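Local coordinates for protein terminase large subunit (Thermus phage G20c, PDB 5M1O) that powers ATP-driven translocation of viral DNA into empty capsids and, through its metal-dependent nuclease, cuts the genome to start and end packaging, at residues Y37-D42 with G88-V93; D151-F156 with D177-L182. All coordinates share one frame; numbering follows the deposited sequence. Where two conformers were deposited one is given.

How the contacts relate
Both contacts are buried and lie on opposite sides of the chain's centre, within one RNase H-like nuclease domain. Contact 1 joins two parallel strands in the main sheet, mostly through backbone hydrogen bonds, with a tyrosine ring over a cysteine on one face and small or branched apolar side chains on the other. Contact 2 packs the end of helix 147-154 against the start of helix 177-186 through side chains, its polar part being a carboxylate that accepts from backbone N-H groups. They meet where G40 O and S181 OG lie 2.9 Å apart, a probable hydrogen bond between strand and helix. Beyond it, D42 of contact 1 and D177 of contact 2 bind the same cobalt ion and share its four waters.

Contact 1. Residues Y37-D42 with G88-V93; sequences YCIGAD and GHAYVV. With CO (cobalt (II) ion), chain C.
I39 and V93 meet through the backbone as neighbouring parallel strands in the mixed sheet of an RNase H-like fold. V93 N donates to I39 O at 2.7 Å. I39 N reaches Y91 O at 2.8 Å, and A41 N closes the ladder on V93 O at 2.9 Å. On one face C38 lies beside Y91: C38 CB sits 3.7 Å from the centroid of the Y91 ring, making a CH-pi contact over its face, while the sulfur takes a more oblique position. Y91 CG stands between its backbone N and carbonyl carbon (chi1 74°), which folds the ring back over C38; its hydroxyl bonds to Q188. The other face is apolar. A41 CB touches V92 CG1 at 3.7 Å, a methyl small enough to fit beside the branched valine, and I39 CG1 rests near the methyl of A90. Helix 73-86 packs on I39 and V92, its chain leading into strand 91-94 as the crossover between strands 61-69 and 91-94. Strand 37-42 ends at D42, which is probably a ligand of the catalytic magnesium ions of the nuclease; here D42 OD2 binds cobalt at 2.1 Å, while D42 OD1 accepts a hydrogen bond from one of the metal's waters.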
loop_
_atom_site.group_PDB
_atom_site.type_symbol
_atom_site.label_atom_id
_atom_site.label_comp_id
_atom_site.label_asym_id
_atom_site.label_seq_id
_atom_site.Cartn_x
_atom_site.Cartn_y
_atom_site.Cartn_z
ATOM N N TYR A 37 13.913 4.761 2.209
ATOM C CA TYR A 37 12.708 4.003 1.896
ATOM C C TYR A 37 11.636 4.200 2.946
ATOM O O TYR A 37 11.937 4.468 4.098
ATOM C CB TYR A 37 13.035 2.509 1.866
ATOM C CG TYR A 37 13.959 2.073 0.753
ATOM C CD1 TYR A 37 15.341 2.174 0.897
ATOM C CD2 TYR A 37 13.454 1.524 -0.445
ATOM C CE1 TYR A 37 16.201 1.750 -0.108
ATOM C CE2 TYR A 37 14.309 1.098 -1.455
ATOM C CZ TYR A 37 15.679 1.215 -1.286
ATOM O OH TYR A 37 16.539 0.799 -2.274
ATOM N N CYS A 38 10.381 4.000 2.553
ATOM C CA CYS A 38 9.306 3.818 3.507
ATOM C C CYS A 38 8.448 2.655 3.051
ATOM O O CYS A 38 8.607 2.176 1.940
ATOM C CB CYS A 38 8.490 5.093 3.630
ATOM S SG CYS A 38 7.503 5.479 2.177
ATOM N N ILE A 39 7.563 2.198 3.926
ATOM C CA ILE A 39 6.679 1.077 3.644
ATOM C C ILE A 39 5.238 1.480 3.929
ATOM O O ILE A 39 4.922 1.849 5.054
ATOM C CB ILE A 39 7.026 -0.153 4.499
ATOM C CG1 ILE A 39 8.510 -0.508 4.320
ATOM C CG2 ILE A 39 6.115 -1.339 4.149
ATOM C CD1 ILE A 39 8.989 -1.661 5.178
ATOM N N GLY A 40 4.370 1.382 2.913
ATOM C CA GLY A 40 2.937 1.506 3.123
ATOM C C GLY A 40 2.385 0.188 3.628
ATOM O O GLY A 40 2.589 -0.831 2.992
ATOM N N ALA A 41 1.678 0.198 4.759
ATOM C CA ALA A 41 1.205 -1.025 5.384
ATOM C C ALA A 41 -0.285 -1.035 5.711
ATOM O O ALA A 41 -0.760 -0.202 6.482
ATOM C CB ALA A 41 1.987 -1.299 6.651
ATOM N N ASP A 42 -0.978 -1.996 5.087
ATOM C CA ASP A 42 -2.372 -2.359 5.348
ATOM C C ASP A 42 -2.354 -3.716 6.057
ATOM O O ASP A 42 -1.682 -4.625 5.576
ATOM C CB ASP A 42 -3.122 -2.473 4.006
ATOM C CG ASP A 42 -4.621 -2.605 4.183
ATOM O OD1 ASP A 42 -5.189 -1.844 4.997
ATOM O OD2 ASP A 42 -5.233 -3.476 3.525
ATOM N N GLY A 88 16.848 -0.984 5.325
ATOM C CA GLY A 88 17.568 0.027 6.096
ATOM C C GLY A 88 16.762 0.719 7.180
ATOM O O GLY A 88 16.855 1.936 7.339
ATOM N N HIS A 89 15.986 -0.070 7.931
ATOM C CA HIS A 89 15.007 0.447 8.904
ATOM C C HIS A 89 14.064 1.444 8.258
ATOM O O HIS A 89 13.807 2.533 8.784
ATOM C CB HIS A 89 15.710 1.031 10.133
ATOM C CG HIS A 89 16.430 0.001 10.939
ATOM N ND1 HIS A 89 17.798 -0.167 10.886
ATOM C CD2 HIS A 89 15.967 -0.947 11.789
ATOM C CE1 HIS A 89 18.148 -1.153 11.690
ATOM N NE2 HIS A 89 17.057 -1.650 12.242
ATOM N N ALA A 90 13.532 1.041 7.107
ATOM C CA ALA A 90 12.573 1.845 6.370
ATOM C C ALA A 90 11.401 2.137 7.281
ATOM O O ALA A 90 10.863 1.228 7.904
ATOM C CB ALA A 90 12.082 1.096 5.147
ATOM N N TYR A 91 10.994 3.392 7.361
ATOM C CA TYR A 91 9.858 3.701 8.227
ATOM C C TYR A 91 8.534 3.293 7.595
ATOM O O TYR A 91 8.361 3.368 6.396
ATOM C CB TYR A 91 9.835 5.158 8.651
ATOM C CG TYR A 91 9.414 6.148 7.604
ATOM C CD1 TYR A 91 10.347 6.699 6.744
ATOM C CD2 TYR A 91 8.094 6.604 7.529
ATOM C CE1 TYR A 91 9.984 7.625 5.789
ATOM C CE2 TYR A 91 7.719 7.541 6.590
ATOM C CZ TYR A 91 8.672 8.043 5.720
ATOM O OH TYR A 91 8.357 8.991 4.800
ATOM N N VAL A 92 7.617 2.874 8.443
ATOM C CA VAL A 92 6.339 2.307 8.035
ATOM C C VAL A 92 5.262 3.390 8.172
ATOM O O VAL A 92 5.214 4.105 9.182
ATOM C CB VAL A 92 6.018 1.081 8.905
ATOM C CG1 VAL A 92 4.626 0.512 8.604
ATOM C CG2 VAL A 92 7.090 -0.004 8.723
ATOM N N VAL A 93 4.428 3.510 7.146
ATOM C CA VAL A 93 3.216 4.336 7.178
ATOM C C VAL A 93 2.082 3.325 7.322
ATOM O O VAL A 93 1.702 2.663 6.365
ATOM C CB VAL A 93 3.070 5.191 5.908
ATOM C CG1 VAL A 93 1.823 6.093 5.968
ATOM C CG2 VAL A 93 4.310 6.042 5.718
HETATM CO CO CO C . -7.266 -3.952 3.575
HETATM O O HOH W 1 13.359 5.558 6.026
HETATM O O HOH W 2 -7.490 -2.866 5.357
HETATM O O HOH W 3 -6.643 -5.493 4.618
HETATM O O HOH W 4 -9.303 -4.840 3.919
HETATM O O HOH W 5 -7.930 -2.193 2.682
#

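Contact 2. Residues D151-F156 with D177-L182; sequences DELRNF and DIVMSL. With CO (cobalt (II) ion), chain C.
V179 is the apolar centre, its two methyls dividing the work. V179 CG1 sits over the centre of the F156 ring, 4.0 Å from the centroid and only 9° off the normal, a CH-pi contact in which the flat ring offers a broad surface to the methyl. V179 CG2, anti to its own carbonyl carbon, turns instead to helix 147-154, meeting L153 CD2 at 4.2 Å. L153 CD1 continues the apolar contact more loosely to L182 CD1, at 4.4 Å, one helical turn beyond I178. I129 of helix 122-137 packs on both F156 and V179. The second helix, 177-186, lies against the central sheet of the RNase H-like fold, where I178 and L182 touch strands 49-56 and 61-69, and its first turn carries a metal ligand. E152 reaches this N-terminal turn with its chain extended beyond CG. One oxygen, E152 OE1, accepts twice: from I178 N at 2.8 Å through its syn lone pair, with a bent N-H angle of 131°, and from V179 N at 3.2 Å, nearly in line with the C-O bond. A carboxylate suits this place because amides in a helix's first turn lack backbone acceptors and the helix dipole probably stabilises negative charge there. The other oxygen, E152 OE2, accepts from a water that also donates to D177 OD2, the oxygen not on the metal, so E152 is tied to the ligand residue through one water. D177 OD1 binds cobalt at 2.0 Å.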
loop_
_atom_site.group_PDB
_atom_site.type_symbol
_atom_site.label_atom_id
_atom_site.label_comp_id
_atom_site.label_asym_id
_atom_site.label_seq_id
_atom_site.Cartn_x
_atom_site.Cartn_y
_atom_site.Cartn_z
ATOM N N ASP A 151 -4.878 -5.087 -11.893
ATOM C CA ASP A 151 -6.320 -5.333 -11.849
ATOM C C ASP A 151 -6.985 -4.600 -10.685
ATOM O O ASP A 151 -8.070 -4.064 -10.840
ATOM C CB ASP A 151 -6.627 -6.827 -11.723
ATOM C CG ASP A 151 -6.508 -7.589 -13.044
ATOM O OD1 ASP A 151 -6.406 -6.973 -14.138
ATOM O OD2 ASP A 151 -6.537 -8.836 -12.979
ATOM N N GLU A 152 -6.340 -4.581 -9.526
ATOM C CA GLU A 152 -6.961 -3.964 -8.362
ATOM C C GLU A 152 -7.045 -2.450 -8.549
ATOM O O GLU A 152 -8.038 -1.825 -8.166
ATOM C CB GLU A 152 -6.240 -4.345 -7.069
ATOM C CG GLU A 152 -7.185 -4.439 -5.885
ATOM C CD GLU A 152 -6.487 -4.849 -4.610
ATOM O OE1 GLU A 152 -6.006 -3.959 -3.907
ATOM O OE2 GLU A 152 -6.438 -6.046 -4.313
ATOM N N LEU A 153 -5.997 -1.873 -9.137
ATOM C CA LEU A 153 -6.007 -0.474 -9.515
ATOM C C LEU A 153 -7.092 -0.212 -10.561
ATOM O O LEU A 153 -7.889 0.722 -10.415
ATOM C CB LEU A 153 -4.640 -0.043 -10.050
ATOM C CG LEU A 153 -3.534 0.019 -8.989
ATOM C CD1 LEU A 153 -2.166 0.043 -9.640
ATOM C CD2 LEU A 153 -3.720 1.232 -8.083
ATOM N N ARG A 154 -7.139 -1.055 -11.589
ATOM C CA ARG A 154 -8.158 -0.931 -12.659
ATOM C C ARG A 154 -9.594 -0.973 -12.114
ATOM O O ARG A 154 -10.481 -0.252 -12.600
ATOM C CB ARG A 154 -7.976 -2.032 -13.716
ATOM C CG ARG A 154 -8.486 -1.685 -15.100
ATOM C CD ARG A 154 -8.293 -2.832 -16.100
ATOM N NE ARG A 154 -7.141 -3.717 -15.832
ATOM C CZ ARG A 154 -5.872 -3.504 -16.203
ATOM N NH1 ARG A 154 -5.521 -2.403 -16.875
ATOM N NH2 ARG A 154 -4.937 -4.412 -15.904
ATOM N N ASN A 155 -9.820 -1.801 -11.100
ATOM C CA ASN A 155 -11.164 -1.988 -10.558
ATOM C C ASN A 155 -11.480 -1.128 -9.337
ATOM O O ASN A 155 -12.465 -1.389 -8.646
ATOM C CB ASN A 155 -11.432 -3.481 -10.281
ATOM C CG ASN A 155 -11.968 -4.215 -11.505
ATOM O OD1 ASN A 155 -11.855 -3.736 -12.635
ATOM N ND2 ASN A 155 -12.551 -5.388 -11.285
ATOM N N PHE A 156 -10.669 -0.103 -9.073
ATOM C CA PHE A 156 -10.946 0.838 -7.998
ATOM C C PHE A 156 -11.780 1.977 -8.578
ATOM O O PHE A 156 -11.319 2.700 -9.469
ATOM C CB PHE A 156 -9.637 1.341 -7.381
ATOM C CG PHE A 156 -9.805 1.936 -6.017
ATOM C CD1 PHE A 156 -10.232 1.144 -4.945
ATOM C CD2 PHE A 156 -9.513 3.278 -5.789
ATOM C CE1 PHE A 156 -10.377 1.692 -3.689
ATOM C CE2 PHE A 156 -9.640 3.822 -4.528
ATOM C CZ PHE A 156 -10.087 3.036 -3.480
ATOM N N ASP A 177 -6.735 -3.718 -0.827
ATOM C CA ASP A 177 -5.619 -3.715 0.109
ATOM C C ASP A 177 -4.334 -3.300 -0.597
ATOM O O ASP A 177 -3.496 -2.647 -0.001
ATOM C CB ASP A 177 -5.445 -5.082 0.765
ATOM C CG ASP A 177 -6.752 -5.711 1.105
ATOM O OD1 ASP A 177 -7.449 -5.223 2.017
ATOM O OD2 ASP A 177 -7.125 -6.639 0.391
ATOM N N ILE A 178 -4.171 -3.690 -1.861
ATOM C CA ILE A 178 -2.989 -3.283 -2.617
ATOM C C ILE A 178 -3.058 -1.783 -2.909
ATOM O O ILE A 178 -2.067 -1.067 -2.743
ATOM C CB ILE A 178 -2.854 -4.066 -3.940
ATOM C CG1 ILE A 178 -2.704 -5.566 -3.653
ATOM C CG2 ILE A 178 -1.693 -3.555 -4.787
ATOM C CD1 ILE A 178 -2.889 -6.425 -4.882
ATOM N N VAL A 179 -4.226 -1.324 -3.368
ATOM C CA VAL A 179 -4.443 0.098 -3.667
ATOM C C VAL A 179 -4.083 0.958 -2.461
ATOM O O VAL A 179 -3.334 1.940 -2.597
ATOM C CB VAL A 179 -5.900 0.421 -4.081
ATOM C CG1 VAL A 179 -6.045 1.909 -4.372
ATOM C CG2 VAL A 179 -6.306 -0.427 -5.283
ATOM N N MET A 180 -4.615 0.577 -1.306
ATOM C CA MET A 180 -4.405 1.331 -0.065
ATOM C C MET A 180 -2.956 1.286 0.413
ATOM O O MET A 180 -2.435 2.298 0.853
ATOM C CB MET A 180 -5.377 0.889 1.032
ATOM C CG MET A 180 -6.845 1.245 0.790
ATOM S SD MET A 180 -7.127 2.933 0.221
ATOM C CE MET A 180 -6.366 3.908 1.506
ATOM N N SER A 181 -2.294 0.134 0.298
ATOM C CA SER A 181 -0.882 0.015 0.679
ATOM C C SER A 181 -0.010 0.945 -0.174
ATOM O O SER A 181 0.836 1.683 0.342
ATOM C CB SER A 181 -0.422 -1.430 0.552
ATOM O OG SER A 181 0.971 -1.552 0.756
ATOM N N LEU A 182 -0.240 0.904 -1.480
ATOM C CA LEU A 182 0.418 1.814 -2.413
ATOM C C LEU A 182 0.176 3.272 -2.056
ATOM O O LEU A 182 1.124 4.037 -2.008
ATOM C CB LEU A 182 -0.036 1.538 -3.852
ATOM C CG LEU A 182 0.487 0.212 -4.425
ATOM C CD1 LEU A 182 -0.203 -0.086 -5.753
ATOM C CD2 LEU A 182 2.001 0.191 -4.550
HETATM CO CO CO C . -7.266 -3.952 3.575
HETATM O O HOH W 6 -5.618 -7.287 -1.915
HETATM O O HOH W 3 -6.643 -5.493 4.618
HETATM O O HOH W 2 -7.490 -2.866 5.357
HETATM O O HOH W 4 -9.303 -4.840 3.919
HETATM O O HOH W 5 -7.930 -2.193 2.682
#